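Local structure of HhaI Restriction Endonuclease (Haemophilus parahaemolyticus, 6UKF) at residues Y13-Y18 and R249-E253. The protein cleaves DNA at its recognition sequence as a restriction endonuclease, probably as the nuclease of a bacterial restriction-modification system. Numbering follows the deposited sequence. Where two conformers were deposited one is given.
Sequences YLNKTY and RKAFE. With EDO (1,2-ethanediol), chain J.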
ATOM      1  N   TYR A  13      -1.995  12.670  17.153  1.00 11.30           N
ATOM      2  CA  TYR A  13      -3.290  12.759  17.815  1.00 11.21           C
ATOM      3  C   TYR A  13      -3.458  11.646  18.839  1.00 10.45           C
ATOM      4  O   TYR A  13      -3.904  11.884  19.968  1.00 10.81           O
ATOM      5  CB  TYR A  13      -4.411  12.691  16.780  1.00 11.63           C
ATOM      6  CG  TYR A  13      -5.779  12.542  17.402  1.00 12.04           C
ATOM      7  CD1 TYR A  13      -6.427  13.633  17.958  1.00 13.08           C
ATOM      8  CD2 TYR A  13      -6.416  11.309  17.445  1.00 11.57           C
ATOM      9  CE1 TYR A  13      -7.675  13.505  18.538  1.00 13.66           C
ATOM     10  CE2 TYR A  13      -7.662  11.169  18.021  1.00 13.55           C
ATOM     11  CZ  TYR A  13      -8.290  12.271  18.566  1.00 14.35           C
ATOM     12  OH  TYR A  13      -9.534  12.141  19.142  1.00 18.20           O
ATOM     13  N   LEU A  14      -3.123  10.413  18.457  1.00  9.95           N
ATOM     14  CA  LEU A  14      -3.292   9.289  19.371  1.00  9.56           C
ATOM     15  C   LEU A  14      -2.469   9.483  20.637  1.00  9.24           C
ATOM     16  O   LEU A  14      -2.963   9.284  21.750  1.00  9.89           O
ATOM     17  CB  LEU A  14      -2.907   7.986  18.674  1.00  9.26           C
ATOM     18  CG  LEU A  14      -3.903   7.506  17.621  1.00  9.73           C
ATOM     19  CD1 LEU A  14      -3.280   6.413  16.768  1.00 11.77           C
ATOM     20  CD2 LEU A  14      -5.180   7.015  18.282  1.00 12.09           C
ATOM     21  N   ASN A  15      -1.205   9.874  20.482  1.00  9.81           N
ATOM     22  CA  ASN A  15      -0.335  10.012  21.644  1.00 10.01           C
ATOM     23  C   ASN A  15      -0.788  11.147  22.555  1.00 10.37           C
ATOM     24  O   ASN A  15      -0.742  11.015  23.783  1.00 12.60           O
ATOM     25  CB  ASN A  15       1.112  10.198  21.187  1.00 11.37           C
ATOM     26  CG  ASN A  15       1.762   8.887  20.780  1.00 10.82           C
ATOM     27  OD1 ASN A  15       1.639   7.878  21.475  1.00 12.07           O
ATOM     28  ND2 ASN A  15       2.449   8.893  19.646  1.00 14.21           N
ATOM     29  N   LYS A  16      -1.237  12.268  21.988  1.00 10.75           N
ATOM     30  CA  LYS A  16      -1.655  13.382  22.834  1.00 12.52           C
ATOM     31  C   LYS A  16      -3.009  13.124  23.486  1.00 12.24           C
ATOM     32  O   LYS A  16      -3.283  13.654  24.567  1.00 12.96           O
ATOM     33  CB  LYS A  16      -1.695  14.684  22.031  1.00 19.07           C
ATOM     34  CG  LYS A  16      -2.936  14.852  21.178  1.00 23.15           C
ATOM     35  N   THR A  17      -3.861  12.321  22.853  1.00 11.31           N
ATOM     36  CA  THR A  17      -5.203  12.079  23.369  1.00 12.03           C
ATOM     37  C   THR A  17      -5.240  10.932  24.369  1.00 11.92           C
ATOM     38  O   THR A  17      -5.945  11.013  25.381  1.00 13.17           O
ATOM     39  CB  THR A  17      -6.155  11.761  22.211  1.00 12.35           C
ATOM     40  OG1 THR A  17      -6.148  12.840  21.268  1.00 14.18           O
ATOM     41  CG2 THR A  17      -7.572  11.539  22.720  1.00 14.79           C
ATOM     42  N   TYR A  18      -4.495   9.862  24.102  1.00 11.37           N
ATOM     43  CA  TYR A  18      -4.600   8.632  24.870  1.00 12.11           C
ATOM     44  C   TYR A  18      -3.314   8.245  25.576  1.00 14.02           C
ATOM     45  O   TYR A  18      -3.277   7.193  26.225  1.00 18.31           O
ATOM     46  CB  TYR A  18      -5.066   7.488  23.962  1.00 13.04           C
ATOM     47  CG  TYR A  18      -6.490   7.677  23.505  1.00 12.54           C
ATOM     48  CD1 TYR A  18      -7.535   7.638  24.420  1.00 13.85           C
ATOM     49  CD2 TYR A  18      -6.795   7.910  22.173  1.00 13.54           C
ATOM     50  CE1 TYR A  18      -8.839   7.817  24.024  1.00 14.11           C
ATOM     51  CE2 TYR A  18      -8.106   8.087  21.765  1.00 14.49           C
ATOM     52  CZ  TYR A  18      -9.121   8.040  22.700  1.00 12.09           C
ATOM     53  OH  TYR A  18     -10.428   8.214  22.314  1.00 14.58           O
ATOM     54  N   ARG A 249     -15.655   4.312  19.291  1.00  8.13           N
ATOM     55  CA  ARG A 249     -14.653   5.007  20.088  0.60  9.16           C
ATOM     56  C   ARG A 249     -14.526   4.364  21.464  1.00  8.28           C
ATOM     57  O   ARG A 249     -13.417   4.217  21.989  1.00  8.66           O
ATOM     58  CB  ARG A 249     -14.988   6.496  20.192  0.60 11.17           C
ATOM     59  CG  ARG A 249     -13.899   7.335  20.865  0.60 14.87           C
ATOM     60  CD  ARG A 249     -12.567   7.302  20.109  0.60 16.75           C
ATOM     61  NE  ARG A 249     -12.516   8.219  18.971  0.60 14.40           N
ATOM     62  CZ  ARG A 249     -11.728   9.292  18.887  0.60 13.33           C
ATOM     63  NH1 ARG A 249     -10.898   9.614  19.873  0.60 11.60           N
ATOM     64  NH2 ARG A 249     -11.766  10.048  17.801  0.60 13.46           N
ATOM     65  N   LYS A 250     -15.649   3.951  22.055  1.00  8.97           N
ATOM     66  CA  LYS A 250     -15.583   3.265  23.340  1.00  9.44           C
ATOM     67  C   LYS A 250     -14.897   1.913  23.212  1.00  7.82           C
ATOM     68  O   LYS A 250     -14.158   1.503  24.112  1.00  8.91           O
ATOM     69  CB  LYS A 250     -16.980   3.135  23.932  1.00 11.13           C
ATOM     70  CG  LYS A 250     -17.457   4.452  24.490  1.00 15.77           C
ATOM     71  CD  LYS A 250     -18.788   4.348  25.189  1.00 20.42           C
ATOM     72  CE  LYS A 250     -18.999   5.547  26.091  1.00 20.71           C
ATOM     73  NZ  LYS A 250     -20.302   5.458  26.792  1.00 21.66           N
ATOM     74  N   ALA A 251     -15.106   1.214  22.094  1.00  8.14           N
ATOM     75  CA  ALA A 251     -14.400  -0.045  21.880  1.00  8.35           C
ATOM     76  C   ALA A 251     -12.893   0.176  21.856  1.00  7.71           C
ATOM     77  O   ALA A 251     -12.132  -0.621  22.413  1.00  8.03           O
ATOM     78  CB  ALA A 251     -14.859  -0.692  20.574  1.00  9.39           C
ATOM     79  N   PHE A 252     -12.445   1.250  21.205  1.00  7.28           N
ATOM     80  CA  PHE A 252     -11.020   1.561  21.189  1.00  7.32           C
ATOM     81  C   PHE A 252     -10.517   1.880  22.589  1.00  7.14           C
ATOM     82  O   PHE A 252      -9.452   1.408  23.002  1.00  7.75           O
ATOM     83  CB  PHE A 252     -10.761   2.744  20.260  1.00  7.40           C
ATOM     84  CG  PHE A 252      -9.315   3.135  20.170  1.00  8.11           C
ATOM     85  CD1 PHE A 252      -8.405   2.312  19.529  1.00  8.38           C
ATOM     86  CD2 PHE A 252      -8.863   4.321  20.724  1.00  8.96           C
ATOM     87  CE1 PHE A 252      -7.074   2.663  19.439  1.00  9.41           C
ATOM     88  CE2 PHE A 252      -7.527   4.676  20.640  1.00 10.11           C
ATOM     89  CZ  PHE A 252      -6.635   3.847  19.993  1.00 10.04           C
ATOM     90  N   GLU A 253     -11.273   2.689  23.328  1.00  7.39           N
ATOM     91  CA  GLU A 253     -10.877   3.047  24.682  1.00  7.88           C
ATOM     92  C   GLU A 253     -10.836   1.832  25.591  1.00  8.22           C
ATOM     93  O   GLU A 253     -10.017   1.780  26.516  1.00 10.06           O
ATOM     94  CB  GLU A 253     -11.810   4.136  25.203  1.00  8.82           C
ATOM     95  CG  GLU A 253     -11.553   5.449  24.484  1.00 10.00           C
ATOM     96  CD  GLU A 253     -12.519   6.550  24.843  1.00 13.02           C
ATOM     97  OE1 GLU A 253     -13.412   6.323  25.685  1.00 16.94           O
ATOM     98  OE2 GLU A 253     -12.376   7.651  24.272  1.00 14.46           O
TER
HETATM   99  C1  EDO J 707     -15.737   8.790  26.152  1.00 49.97           C
HETATM  100  O1  EDO J 707     -16.092   7.588  25.458  1.00 48.73           O
HETATM  101  C2  EDO J 707     -14.296   9.158  25.824  1.00 51.00           C
HETATM  102  O2  EDO J 707     -13.974  10.415  26.428  1.00 52.67           O
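Tyr18 reaches from the C-terminal end of helix 3-18 to three residues within about one turn of helix 242-255: Arg249, Phe252 and Glu253. With chi1 at -68°, CG stands anti to the carbonyl carbon and CB already points across the gap. Over one face, near CD2 and CE2, lies Phe252, whose CE2 comes within 3.6 Å of Tyr18 CE2. Phe252 turns its edge to this face of Tyr18, a T-shaped pair with planes at 71° and centroids 5.3 Å apart. Across the ring, Tyr18 CE1 rests 3.6 Å from Glu253 CG. The N-terminal and C-terminal helices pack against the same part of the five-stranded mixed sheet, where Phe252 CZ meets Leu14 CD2 at 3.9 Å and both side chains also touch Ile45 and Ile138. At the tip, Tyr18 OH accepts a nearly straight bond of 2.9 Å from Arg249 NH1 and appears to donate to Glu253 OE2, a doubtful bond because that oxygen is less surely placed. The bends of Arg249 at chi2 and chi3 bring NH1 between the hydroxyls of Tyr13 and Tyr18; NH1 also donates to Tyr13 OH at 3.0 Å, with both oxygens in the guanidinium plane. Phe136 stacks on the Tyr13 ring.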